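Local coordinates for protein 1,3,6,8-tetrahydroxynaphthalene synthase (Streptomyces coelicolor, PDB 1U0M) that catalyses the iterative condensation of five malonyl-CoA units and the cyclisation of the resulting pentaketide to 1,3,6,8-tetrahydroxynaphthalene, a melanin precursor, at residues Arg14-His22 against Arg87-Ala95; Asp105-Thr115 against Glu165-Cys176. All blocks are in the same frame, centred on the assembly; numbering follows the deposited sequence.

Contact 1 (Arg14-His22 against Arg87-Ala95)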
ATOM      1  N   ARG A  14      14.040   5.181  18.938  1.00 61.62           N
ATOM      2  CA  ARG A  14      13.219   6.274  19.437  1.00 59.48           C
ATOM      3  C   ARG A  14      12.408   6.950  18.337  1.00 58.50           C
ATOM      4  O   ARG A  14      12.937   7.720  17.520  1.00 57.86           O
ATOM      5  CB  ARG A  14      14.092   7.303  20.154  1.00 59.71           C
ATOM      6  N   PRO A  15      11.100   6.668  18.304  1.00 56.02           N
ATOM      7  CA  PRO A  15      10.240   7.272  17.290  1.00 54.75           C
ATOM      8  C   PRO A  15      10.202   8.774  17.477  1.00 54.05           C
ATOM      9  O   PRO A  15      10.104   9.272  18.597  1.00 54.01           O
ATOM     10  CB  PRO A  15       8.889   6.611  17.549  1.00 55.65           C
ATOM     11  CG  PRO A  15       8.928   6.337  19.023  1.00 55.23           C
ATOM     12  CD  PRO A  15      10.322   5.812  19.214  1.00 55.69           C
ATOM     13  N   SER A  16      10.300   9.495  16.372  1.00 53.55           N
ATOM     14  CA  SER A  16      10.265  10.949  16.405  1.00 52.79           C
ATOM     15  C   SER A  16       8.842  11.363  15.987  1.00 52.65           C
ATOM     16  O   SER A  16       8.287  10.813  15.030  1.00 53.52           O
ATOM     17  CB  SER A  16      11.310  11.490  15.424  1.00 52.36           C
ATOM     18  OG  SER A  16      11.670  12.820  15.721  1.00 54.92           O
ATOM     19  N   VAL A  17       8.243  12.311  16.705  1.00 49.83           N
ATOM     20  CA  VAL A  17       6.892  12.755  16.379  1.00 46.32           C
ATOM     21  C   VAL A  17       6.739  14.274  16.393  1.00 44.61           C
ATOM     22  O   VAL A  17       7.313  14.964  17.234  1.00 42.48           O
ATOM     23  CB  VAL A  17       5.843  12.145  17.354  1.00 46.85           C
ATOM     24  CG1 VAL A  17       4.440  12.482  16.882  1.00 44.38           C
ATOM     25  CG2 VAL A  17       6.020  10.638  17.447  1.00 44.78           C
ATOM     26  N   SER A  18       5.943  14.779  15.454  1.00 42.45           N
ATOM     27  CA  SER A  18       5.687  16.210  15.320  1.00 41.78           C
ATOM     28  C   SER A  18       4.238  16.453  14.855  1.00 39.79           C
ATOM     29  O   SER A  18       3.742  15.741  13.993  1.00 40.20           O
ATOM     30  CB  SER A  18       6.685  16.792  14.313  1.00 42.12           C
ATOM     31  OG  SER A  18       6.380  18.130  13.997  1.00 45.18           O
ATOM     32  N   VAL A  19       3.552  17.438  15.437  1.00 38.34           N
ATOM     33  CA  VAL A  19       2.168  17.742  15.054  1.00 36.65           C
ATOM     34  C   VAL A  19       2.065  19.202  14.619  1.00 36.79           C
ATOM     35  O   VAL A  19       2.868  20.023  15.029  1.00 37.81           O
ATOM     36  CB  VAL A  19       1.157  17.487  16.219  1.00 34.78           C
ATOM     37  CG1 VAL A  19       1.122  16.003  16.582  1.00 34.44           C
ATOM     38  CG2 VAL A  19       1.526  18.314  17.420  1.00 31.65           C
ATOM     39  N   PRO A  20       1.079  19.538  13.771  1.00 36.61           N
ATOM     40  CA  PRO A  20       0.898  20.916  13.285  1.00 36.68           C
ATOM     41  C   PRO A  20       0.583  21.929  14.376  1.00 37.73           C
ATOM     42  O   PRO A  20       0.111  21.570  15.453  1.00 38.00           O
ATOM     43  CB  PRO A  20      -0.219  20.780  12.253  1.00 37.05           C
ATOM     44  CG  PRO A  20      -1.031  19.628  12.800  1.00 38.00           C
ATOM     45  CD  PRO A  20       0.045  18.645  13.223  1.00 35.63           C
ATOM     46  N   GLU A  21       0.821  23.200  14.075  1.00 38.81           N
ATOM     47  CA  GLU A  21       0.640  24.264  15.052  1.00 42.74           C
ATOM     48  C   GLU A  21      -0.766  24.739  15.384  1.00 41.99           C
ATOM     49  O   GLU A  21      -0.962  25.424  16.387  1.00 44.49           O
ATOM     50  CB  GLU A  21       1.506  25.468  14.660  1.00 44.35           C
ATOM     51  CG  GLU A  21       1.253  26.044  13.275  1.00 50.39           C
ATOM     52  CD  GLU A  21       1.555  25.063  12.149  1.00 53.24           C
ATOM     53  OE1 GLU A  21       2.531  24.286  12.262  1.00 53.68           O
ATOM     54  OE2 GLU A  21       0.820  25.083  11.141  1.00 54.98           O
ATOM     55  N   HIS A  22      -1.746  24.396  14.561  1.00 39.81           N
ATOM     56  CA  HIS A  22      -3.115  24.817  14.823  1.00 37.76           C
ATOM     57  C   HIS A  22      -3.759  23.841  15.823  1.00 38.25           C
ATOM     58  O   HIS A  22      -3.791  22.636  15.601  1.00 35.61           O
ATOM     59  CB  HIS A  22      -3.869  24.867  13.503  1.00 38.40           C
ATOM     60  CG  HIS A  22      -3.197  25.721  12.471  1.00 40.71           C
ATOM     61  ND1 HIS A  22      -3.056  27.086  12.612  1.00 42.18           N
ATOM     62  CD2 HIS A  22      -2.621  25.403  11.287  1.00 41.80           C
ATOM     63  CE1 HIS A  22      -2.427  27.572  11.557  1.00 42.30           C
ATOM     64  NE2 HIS A  22      -2.151  26.572  10.738  1.00 43.69           N
ATOM     65  N   ARG A  87       6.715  19.073   5.957  1.00 40.94           N
ATOM     66  CA  ARG A  87       6.791  18.621   7.345  1.00 40.28           C
ATOM     67  C   ARG A  87       7.495  17.281   7.589  1.00 41.66           C
ATOM     68  O   ARG A  87       8.226  17.126   8.566  1.00 41.25           O
ATOM     69  CB  ARG A  87       5.385  18.550   7.956  1.00 39.41           C
ATOM     70  CG  ARG A  87       4.622  19.864   7.995  1.00 35.87           C
ATOM     71  CD  ARG A  87       3.247  19.641   8.600  1.00 35.20           C
ATOM     72  NE  ARG A  87       2.379  20.808   8.501  1.00 31.07           N
ATOM     73  CZ  ARG A  87       2.355  21.800   9.381  1.00 32.37           C
ATOM     74  NH1 ARG A  87       3.161  21.770  10.437  1.00 30.55           N
ATOM     75  NH2 ARG A  87       1.508  22.812   9.216  1.00 30.94           N
ATOM     76  N   VAL A  88       7.279  16.311   6.709  1.00 43.07           N
ATOM     77  CA  VAL A  88       7.868  14.992   6.899  1.00 44.41           C
ATOM     78  C   VAL A  88       9.390  14.962   7.100  1.00 44.29           C
ATOM     79  O   VAL A  88       9.876  14.363   8.057  1.00 44.81           O
ATOM     80  CB  VAL A  88       7.458  14.046   5.741  1.00 43.49           C
ATOM     81  CG1 VAL A  88       8.074  12.678   5.937  1.00 42.52           C
ATOM     82  CG2 VAL A  88       5.941  13.915   5.698  1.00 43.27           C
ATOM     83  N   PRO A  89      10.156  15.610   6.210  1.00 45.41           N
ATOM     84  CA  PRO A  89      11.624  15.662   6.278  1.00 47.00           C
ATOM     85  C   PRO A  89      12.244  15.828   7.677  1.00 47.78           C
ATOM     86  O   PRO A  89      13.046  14.995   8.121  1.00 46.34           O
ATOM     87  CB  PRO A  89      11.957  16.824   5.356  1.00 46.78           C
ATOM     88  CG  PRO A  89      10.942  16.653   4.275  1.00 45.91           C
ATOM     89  CD  PRO A  89       9.669  16.394   5.058  1.00 45.74           C
ATOM     90  N   ALA A  90      11.874  16.900   8.366  1.00 47.38           N
ATOM     91  CA  ALA A  90      12.402  17.159   9.701  1.00 48.30           C
ATOM     92  C   ALA A  90      12.240  15.962  10.620  1.00 50.23           C
ATOM     93  O   ALA A  90      13.189  15.543  11.284  1.00 52.09           O
ATOM     94  CB  ALA A  90      11.712  18.356  10.307  1.00 45.34           C
ATOM     95  N   VAL A  91      11.036  15.405  10.655  1.00 50.23           N
ATOM     96  CA  VAL A  91      10.770  14.275  11.529  1.00 50.80           C
ATOM     97  C   VAL A  91      11.624  13.063  11.210  1.00 51.53           C
ATOM     98  O   VAL A  91      12.139  12.413  12.118  1.00 52.53           O
ATOM     99  CB  VAL A  91       9.281  13.881  11.491  1.00 49.38           C
ATOM    100  CG1 VAL A  91       9.019  12.743  12.470  1.00 45.30           C
ATOM    101  CG2 VAL A  91       8.425  15.092  11.842  1.00 47.20           C
ATOM    102  N   ILE A  92      11.769  12.749   9.928  1.00 52.50           N
ATOM    103  CA  ILE A  92      12.586  11.609   9.529  1.00 53.46           C
ATOM    104  C   ILE A  92      13.994  11.817  10.080  1.00 54.23           C
ATOM    105  O   ILE A  92      14.598  10.905  10.641  1.00 53.37           O
ATOM    106  CB  ILE A  92      12.637  11.470   7.987  1.00 53.17           C
ATOM    107  CG1 ILE A  92      11.324  10.862   7.482  1.00 52.63           C
ATOM    108  CG2 ILE A  92      13.818  10.610   7.577  1.00 53.49           C
ATOM    109  CD1 ILE A  92      11.214  10.779   5.976  1.00 52.86           C
ATOM    110  N   GLN A  93      14.499  13.037   9.927  1.00 55.30           N
ATOM    111  CA  GLN A  93      15.828  13.390  10.409  1.00 57.71           C
ATOM    112  C   GLN A  93      16.034  12.948  11.859  1.00 58.71           C
ATOM    113  O   GLN A  93      16.826  12.048  12.146  1.00 58.83           O
ATOM    114  CB  GLN A  93      16.031  14.897  10.322  1.00 57.79           C
ATOM    115  CG  GLN A  93      17.427  15.315  10.681  1.00 59.30           C
ATOM    116  CD  GLN A  93      18.440  14.803   9.677  1.00 61.41           C
ATOM    117  OE1 GLN A  93      18.518  15.301   8.549  1.00 61.26           O
ATOM    118  NE2 GLN A  93      19.212  13.793  10.074  1.00 61.65           N
ATOM    119  N   ARG A  94      15.315  13.602  12.764  1.00 58.46           N
ATOM    120  CA  ARG A  94      15.398  13.310  14.185  1.00 57.81           C
ATOM    121  C   ARG A  94      15.276  11.828  14.492  1.00 58.06           C
ATOM    122  O   ARG A  94      15.699  11.379  15.555  1.00 57.93           O
ATOM    123  CB  ARG A  94      14.308  14.079  14.927  1.00 58.17           C
ATOM    124  CG  ARG A  94      14.563  15.574  14.990  1.00 58.24           C
ATOM    125  CD  ARG A  94      13.280  16.343  14.854  1.00 58.19           C
ATOM    126  NE  ARG A  94      12.216  15.731  15.637  1.00 55.86           N
ATOM    127  CZ  ARG A  94      10.953  16.127  15.598  1.00 53.96           C
ATOM    128  NH1 ARG A  94      10.606  17.139  14.813  1.00 54.65           N
ATOM    129  NH2 ARG A  94      10.043  15.509  16.335  1.00 52.07           N
ATOM    130  N   ALA A  95      14.691  11.071  13.569  1.00 57.46           N
ATOM    131  CA  ALA A  95      14.529   9.633  13.758  1.00 57.91           C
ATOM    132  C   ALA A  95      15.811   8.904  13.371  1.00 58.12           C
ATOM    133  O   ALA A  95      16.078   7.808  13.858  1.00 57.88           O
ATOM    134  CB  ALA A  95      13.361   9.119  12.923  1.00 57.36           C
TER
HETATM  135  O   HOH W   1      10.257  13.865  18.480  1.00 41.05           O
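Two arginines of the helix, R87 and R94, make the polar contacts to segment 14-22. R87 meets E21 in a salt bridge. NH1 of R87 donates to OE1 of E21 at 3.2 Å, and NH2 of R87 to OE2 of E21 at 3.1 Å. Both oxygens use their syn lone pairs, and the carboxylate and guanidinium planes are 14° apart, nearly coplanar. This two-pronged, end-on grip limits rotation of either group. A bend in the E21 chain brings its carboxylate to the end of the extended R87 chain. The CB of P20 lies over one face of the R87 guanidinium. NE of R87 pairs with E83, one helical turn earlier.

R94 reaches the strand backbone instead. Its NH2 donates to O of V17 at 2.9 Å, but the bond is bent (130°) and comes from above the carbonyl plane. Water 1 accepts from the same NH2 and from N of V17, and so bridges side chain and strand.

Helix 73-99 covers strand 11-18 of the large mixed sheet of the thiolase fold. Segments 16-18 and 87-95 run nearly antiparallel, at 153°, and their axes come within 7.4 Å.

The rest is van der Waals packing. CG1 of V91 lies on the backbone O of S16 at 3.3 Å, and CG2 of V91 sits tightly on CB of S18 at 3.5 Å. Further along, CB of A95 packs against CB of S16 at 4.0 Å.

Contact 2 (Asp105-Thr115 against Glu165-Cys176)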
ATOM      1  N   ASP A 105      21.709   4.612   5.392  1.00 64.33           N
ATOM      2  CA  ASP A 105      21.836   3.336   6.078  1.00 65.47           C
ATOM      3  C   ASP A 105      20.527   2.561   6.083  1.00 65.86           C
ATOM      4  O   ASP A 105      20.440   1.464   6.640  1.00 66.91           O
ATOM      5  CB  ASP A 105      22.340   3.550   7.507  1.00 67.23           C
ATOM      6  CG  ASP A 105      23.856   3.606   7.583  1.00 67.98           C
ATOM      7  OD1 ASP A 105      24.471   2.562   7.894  1.00 68.21           O
ATOM      8  OD2 ASP A 105      24.429   4.683   7.315  1.00 66.72           O
ATOM      9  N   ILE A 106      19.515   3.135   5.440  1.00 65.09           N
ATOM     10  CA  ILE A 106      18.194   2.524   5.365  1.00 62.60           C
ATOM     11  C   ILE A 106      18.036   1.763   4.052  1.00 60.45           C
ATOM     12  O   ILE A 106      18.273   2.309   2.975  1.00 59.59           O
ATOM     13  CB  ILE A 106      17.090   3.604   5.461  1.00 63.31           C
ATOM     14  CG1 ILE A 106      17.326   4.484   6.696  1.00 62.47           C
ATOM     15  CG2 ILE A 106      15.711   2.942   5.513  1.00 63.34           C
ATOM     16  CD1 ILE A 106      17.229   3.747   8.021  1.00 60.96           C
ATOM     17  N   ASP A 107      17.632   0.502   4.145  1.00 59.14           N
ATOM     18  CA  ASP A 107      17.455  -0.320   2.954  1.00 58.95           C
ATOM     19  C   ASP A 107      16.016  -0.297   2.450  1.00 57.81           C
ATOM     20  O   ASP A 107      15.761  -0.572   1.283  1.00 57.36           O
ATOM     21  CB  ASP A 107      17.856  -1.774   3.234  1.00 59.63           C
ATOM     22  CG  ASP A 107      19.281  -1.907   3.747  1.00 61.10           C
ATOM     23  OD1 ASP A 107      19.491  -1.765   4.972  1.00 60.77           O
ATOM     24  OD2 ASP A 107      20.196  -2.153   2.925  1.00 62.08           O
ATOM     25  N   VAL A 108      15.077   0.029   3.331  1.00 56.71           N
ATOM     26  CA  VAL A 108      13.675   0.048   2.951  1.00 55.15           C
ATOM     27  C   VAL A 108      12.876   1.114   3.685  1.00 54.86           C
ATOM     28  O   VAL A 108      12.982   1.251   4.905  1.00 55.74           O
ATOM     29  CB  VAL A 108      13.019  -1.321   3.237  1.00 56.14           C
ATOM     30  CG1 VAL A 108      13.147  -1.647   4.712  1.00 55.13           C
ATOM     31  CG2 VAL A 108      11.550  -1.303   2.836  1.00 55.31           C
ATOM     32  N   ILE A 109      12.088   1.878   2.934  1.00 53.15           N
ATOM     33  CA  ILE A 109      11.230   2.895   3.525  1.00 50.38           C
ATOM     34  C   ILE A 109       9.818   2.323   3.561  1.00 49.39           C
ATOM     35  O   ILE A 109       9.371   1.681   2.610  1.00 48.03           O
ATOM     36  CB  ILE A 109      11.194   4.194   2.708  1.00 49.37           C
ATOM     37  CG1 ILE A 109      12.565   4.868   2.728  1.00 48.93           C
ATOM     38  CG2 ILE A 109      10.138   5.125   3.285  1.00 48.96           C
ATOM     39  CD1 ILE A 109      12.587   6.249   2.096  1.00 46.61           C
ATOM     40  N   ILE A 110       9.126   2.548   4.668  1.00 48.57           N
ATOM     41  CA  ILE A 110       7.771   2.062   4.830  1.00 46.91           C
ATOM     42  C   ILE A 110       6.910   3.270   5.156  1.00 45.46           C
ATOM     43  O   ILE A 110       6.866   3.734   6.297  1.00 44.42           O
ATOM     44  CB  ILE A 110       7.707   1.030   5.958  1.00 47.43           C
ATOM     45  CG1 ILE A 110       8.805  -0.018   5.739  1.00 48.94           C
ATOM     46  CG2 ILE A 110       6.352   0.347   5.961  1.00 48.73           C
ATOM     47  CD1 ILE A 110       8.915  -1.050   6.851  1.00 51.65           C
ATOM     48  N   TYR A 111       6.231   3.782   4.134  1.00 43.77           N
ATOM     49  CA  TYR A 111       5.394   4.966   4.278  1.00 41.50           C
ATOM     50  C   TYR A 111       3.915   4.630   4.422  1.00 40.53           C
ATOM     51  O   TYR A 111       3.308   4.083   3.498  1.00 41.01           O
ATOM     52  CB  TYR A 111       5.600   5.873   3.063  1.00 42.10           C
ATOM     53  CG  TYR A 111       4.993   7.261   3.194  1.00 44.26           C
ATOM     54  CD1 TYR A 111       5.739   8.327   3.702  1.00 43.31           C
ATOM     55  CD2 TYR A 111       3.676   7.509   2.799  1.00 42.72           C
ATOM     56  CE1 TYR A 111       5.191   9.602   3.806  1.00 44.84           C
ATOM     57  CE2 TYR A 111       3.125   8.776   2.901  1.00 44.24           C
ATOM     58  CZ  TYR A 111       3.885   9.818   3.401  1.00 45.45           C
ATOM     59  OH  TYR A 111       3.341  11.078   3.472  1.00 48.36           O
ATOM     60  N   VAL A 112       3.328   4.955   5.574  1.00 39.29           N
ATOM     61  CA  VAL A 112       1.906   4.684   5.781  1.00 38.44           C
ATOM     62  C   VAL A 112       1.055   5.938   5.980  1.00 38.32           C
ATOM     63  O   VAL A 112       1.381   6.831   6.762  1.00 38.86           O
ATOM     64  CB  VAL A 112       1.676   3.729   6.962  1.00 36.83           C
ATOM     65  CG1 VAL A 112       2.394   2.427   6.693  1.00 37.17           C
ATOM     66  CG2 VAL A 112       2.158   4.358   8.254  1.00 37.14           C
ATOM     67  N   SER A 113      -0.042   5.989   5.241  1.00 37.19           N
ATOM     68  CA  SER A 113      -0.971   7.105   5.296  1.00 35.49           C
ATOM     69  C   SER A 113      -2.271   6.726   4.617  1.00 32.83           C
ATOM     70  O   SER A 113      -2.263   6.136   3.540  1.00 35.20           O
ATOM     71  CB  SER A 113      -0.383   8.319   4.591  1.00 35.15           C
ATOM     72  OG  SER A 113      -1.385   9.303   4.411  1.00 37.94           O
ATOM     73  N   CYS A 114      -3.390   7.061   5.241  1.00 31.62           N
ATOM     74  CA  CYS A 114      -4.694   6.753   4.658  1.00 31.79           C
ATOM     75  C   CYS A 114      -5.516   8.023   4.545  1.00 30.66           C
ATOM     76  O   CYS A 114      -6.692   7.990   4.188  1.00 32.35           O
ATOM     77  CB  CYS A 114      -5.435   5.737   5.528  1.00 28.18           C
ATOM     78  SG  CYS A 114      -5.859   6.326   7.166  1.00 33.03           S
ATOM     79  N   THR A 115      -4.879   9.153   4.823  1.00 31.29           N
ATOM     80  CA  THR A 115      -5.566  10.439   4.803  1.00 33.26           C
ATOM     81  C   THR A 115      -5.458  11.240   3.521  1.00 33.23           C
ATOM     82  O   THR A 115      -5.930  12.364   3.438  1.00 34.86           O
ATOM     83  CB  THR A 115      -5.083  11.280   5.957  1.00 31.62           C
ATOM     84  OG1 THR A 115      -3.665  11.129   6.068  1.00 35.38           O
ATOM     85  CG2 THR A 115      -5.756  10.814   7.252  1.00 33.59           C
ATOM     86  N   GLU A 165      21.348  -7.421   8.623  1.00 75.87           N
ATOM     87  CA  GLU A 165      22.076  -6.172   8.767  1.00 75.09           C
ATOM     88  C   GLU A 165      21.318  -5.005   8.137  1.00 74.11           C
ATOM     89  O   GLU A 165      21.898  -3.948   7.883  1.00 73.81           O
ATOM     90  CB  GLU A 165      23.463  -6.311   8.136  1.00 76.88           C
ATOM     91  CG  GLU A 165      24.356  -7.373   8.786  1.00 77.99           C
ATOM     92  CD  GLU A 165      24.982  -6.910  10.096  1.00 79.06           C
ATOM     93  OE1 GLU A 165      24.618  -7.452  11.166  1.00 79.37           O
ATOM     94  OE2 GLU A 165      25.839  -5.998  10.051  1.00 80.26           O
ATOM     95  N   ALA A 166      20.020  -5.197   7.902  1.00 72.57           N
ATOM     96  CA  ALA A 166      19.179  -4.174   7.281  1.00 70.26           C
ATOM     97  C   ALA A 166      18.486  -3.210   8.241  1.00 69.65           C
ATOM     98  O   ALA A 166      17.988  -3.608   9.297  1.00 69.53           O
ATOM     99  CB  ALA A 166      18.140  -4.838   6.395  1.00 68.89           C
ATOM    100  N   ASN A 167      18.453  -1.938   7.849  1.00 68.65           N
ATOM    101  CA  ASN A 167      17.804  -0.885   8.627  1.00 66.22           C
ATOM    102  C   ASN A 167      16.598  -0.354   7.861  1.00 65.29           C
ATOM    103  O   ASN A 167      16.724   0.077   6.714  1.00 65.90           O
ATOM    104  CB  ASN A 167      18.767   0.273   8.872  1.00 65.92           C
ATOM    105  CG  ASN A 167      19.781  -0.024   9.948  1.00 65.22           C
ATOM    106  OD1 ASN A 167      20.644   0.802  10.233  1.00 65.81           O
ATOM    107  ND2 ASN A 167      19.682  -1.198  10.559  1.00 63.69           N
ATOM    108  N   ALA A 168      15.434  -0.369   8.500  1.00 63.34           N
ATOM    109  CA  ALA A 168      14.217   0.118   7.862  1.00 60.07           C
ATOM    110  C   ALA A 168      13.755   1.441   8.459  1.00 57.15           C
ATOM    111  O   ALA A 168      13.959   1.709   9.641  1.00 57.64           O
ATOM    112  CB  ALA A 168      13.115  -0.925   7.988  1.00 60.54           C
ATOM    113  N   LEU A 169      13.143   2.275   7.629  1.00 54.42           N
ATOM    114  CA  LEU A 169      12.632   3.557   8.083  1.00 50.63           C
ATOM    115  C   LEU A 169      11.115   3.571   8.004  1.00 50.23           C
ATOM    116  O   LEU A 169      10.536   3.460   6.923  1.00 49.84           O
ATOM    117  CB  LEU A 169      13.185   4.702   7.233  1.00 47.68           C
ATOM    118  CG  LEU A 169      12.612   6.082   7.609  1.00 46.26           C
ATOM    119  CD1 LEU A 169      12.972   6.418   9.053  1.00 42.97           C
ATOM    120  CD2 LEU A 169      13.143   7.147   6.658  1.00 45.04           C
ATOM    121  N   ILE A 170      10.473   3.708   9.158  1.00 49.07           N
ATOM    122  CA  ILE A 170       9.023   3.749   9.212  1.00 46.92           C
ATOM    123  C   ILE A 170       8.552   5.186   9.307  1.00 46.27           C
ATOM    124  O   ILE A 170       8.946   5.913  10.219  1.00 46.95           O
ATOM    125  CB  ILE A 170       8.494   3.006  10.430  1.00 46.74           C
ATOM    126  CG1 ILE A 170       8.934   1.545  10.375  1.00 46.41           C
ATOM    127  CG2 ILE A 170       6.982   3.108  10.474  1.00 47.07           C
ATOM    128  CD1 ILE A 170       8.480   0.745  11.551  1.00 44.32           C
ATOM    129  N   VAL A 171       7.716   5.597   8.361  1.00 45.13           N
ATOM    130  CA  VAL A 171       7.172   6.951   8.360  1.00 43.44           C
ATOM    131  C   VAL A 171       5.659   6.904   8.333  1.00 42.01           C
ATOM    132  O   VAL A 171       5.067   6.270   7.470  1.00 42.62           O
ATOM    133  CB  VAL A 171       7.628   7.767   7.142  1.00 42.92           C
ATOM    134  CG1 VAL A 171       6.991   9.144   7.188  1.00 41.07           C
ATOM    135  CG2 VAL A 171       9.138   7.881   7.128  1.00 44.29           C
ATOM    136  N   ALA A 172       5.043   7.572   9.299  1.00 41.89           N
ATOM    137  CA  ALA A 172       3.594   7.640   9.383  1.00 38.46           C
ATOM    138  C   ALA A 172       3.192   9.106   9.199  1.00 38.90           C
ATOM    139  O   ALA A 172       3.647   9.981   9.924  1.00 40.41           O
ATOM    140  CB  ALA A 172       3.132   7.120  10.735  1.00 39.61           C
ATOM    141  N   CYS A 173       2.345   9.375   8.217  1.00 37.75           N
ATOM    142  CA  CYS A 173       1.901  10.739   7.958  1.00 37.99           C
ATOM    143  C   CYS A 173       0.382  10.744   7.904  1.00 35.26           C
ATOM    144  O   CYS A 173      -0.208  10.170   6.997  1.00 35.25           O
ATOM    145  CB  CYS A 173       2.480  11.233   6.630  1.00 37.52           C
ATOM    146  SG  CYS A 173       2.212  12.977   6.312  1.00 41.05           S
ATOM    147  N   GLU A 174      -0.251  11.395   8.870  1.00 33.90           N
ATOM    148  CA  GLU A 174      -1.704  11.416   8.913  1.00 32.91           C
ATOM    149  C   GLU A 174      -2.317  12.796   9.137  1.00 32.79           C
ATOM    150  O   GLU A 174      -2.143  13.413  10.191  1.00 33.50           O
ATOM    151  CB  GLU A 174      -2.186  10.435   9.990  1.00 34.35           C
ATOM    152  CG  GLU A 174      -1.647   9.011   9.811  1.00 33.00           C
ATOM    153  CD  GLU A 174      -2.329   8.246   8.671  1.00 37.88           C
ATOM    154  OE1 GLU A 174      -2.915   8.905   7.783  1.00 35.25           O
ATOM    155  OE2 GLU A 174      -2.276   6.989   8.661  1.00 34.20           O
ATOM    156  N   PHE A 175      -3.045  13.271   8.128  1.00 32.52           N
ATOM    157  CA  PHE A 175      -3.719  14.566   8.182  1.00 30.16           C
ATOM    158  C   PHE A 175      -5.218  14.268   8.140  1.00 29.29           C
ATOM    159  O   PHE A 175      -5.902  14.569   7.145  1.00 25.80           O
ATOM    160  CB  PHE A 175      -3.322  15.404   6.961  1.00 31.47           C
ATOM    161  CG  PHE A 175      -1.847  15.710   6.869  1.00 31.53           C
ATOM    162  CD1 PHE A 175      -1.221  15.792   5.624  1.00 33.61           C
ATOM    163  CD2 PHE A 175      -1.092  15.955   8.015  1.00 35.37           C
ATOM    164  CE1 PHE A 175       0.136  16.115   5.516  1.00 34.91           C
ATOM    165  CE2 PHE A 175       0.272  16.280   7.922  1.00 36.37           C
ATOM    166  CZ  PHE A 175       0.885  16.360   6.669  1.00 34.15           C
ATOM    167  N   CYS A 176      -5.736  13.712   9.234  1.00 26.60           N
ATOM    168  CA  CYS A 176      -7.145  13.310   9.285  1.00 26.16           C
ATOM    169  C   CYS A 176      -8.113  14.462   9.058  1.00 24.96           C
ATOM    170  O   CYS A 176      -9.220  14.252   8.591  1.00 22.62           O
ATOM    171  CB  CYS A 176      -7.469  12.603  10.616  1.00 27.93           C
ATOM    172  SG  CYS A 176      -6.461  11.122  10.966  1.00 28.96           S
TER
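The two strands pair in parallel, V108 with A168 through V112 with A172. They are neighbours in the mixed sheet, in the N-terminal half of the thiolase fold. Backbone hydrogen bonds alternate between them, from N of L169 to O of V108 and on to N of C173 to O of V112. All are close to straight.

The side chains between are buried. CG1 of V108 presses on CB of A168 at 3.4 Å, tighter than usual for two carbons. The other face carries L169, V171 and Y111. CG2 of I106, just before the strand, meets CB of L169 at 3.5 Å. The Y111 ring, its CG anti to the backbone N (chi1 -169°), slants across V171, with CD1 of Y111 3.8 Å from CG1 of V171. Its OH reaches CB of C173 and makes a weak hydrogen bond to Y80.

The far end is buried but polar. OE1 of E174 accepts from N of C114 at 3.2 Å and from OG1 of T115 at 2.9 Å. OG1 of T115 in turn accepts from N of F175. These bonds tie the loop after 108-112 to the end of strand 167-175. The side chain of C114 lies about 7 Å from that of C146, the probable catalytic cysteine. OE2 of E174 is held by S314.

At the opposite end two bonds join D107 to buried N167. N of D107 donates to O of N167 at 2.8 Å, and OD1 of D107 takes N of N167 on its anti lone pair at 3.1 Å. The solvent side is here: D105 and D107 are partly exposed, and exposed E165 leads its side chain away.

Helix 148-162 lies against V108, I110, A168 and I170; helix 73-99 against L169 and V171. Strand 137-141 flanks 108-112, and strand 198-206 flanks 167-175.

In the fold
Contacts 1 and 2 lie about 12 Å apart, centre to centre, and meet on helix 73-99. One side of the helix segment faces strand 11-18. V88 and I92 turn instead to L169, V171 and C173 of contact 2, with CG2 of I92 3.6 Å from CD2 of L169. Strands 11-18 and 167-175 belong to the same mixed sheet, with strand 198-206 between them, so the helix spans three neighbouring strands. Along the chain the contacts come in series: contact 1 closes with helix 73-99, and strand 108-112 follows to open contact 2. Both belong to the N-terminal domain of the chalcone and stilbene synthase family, and contact 2 extends towards the probable active-site cysteine C146.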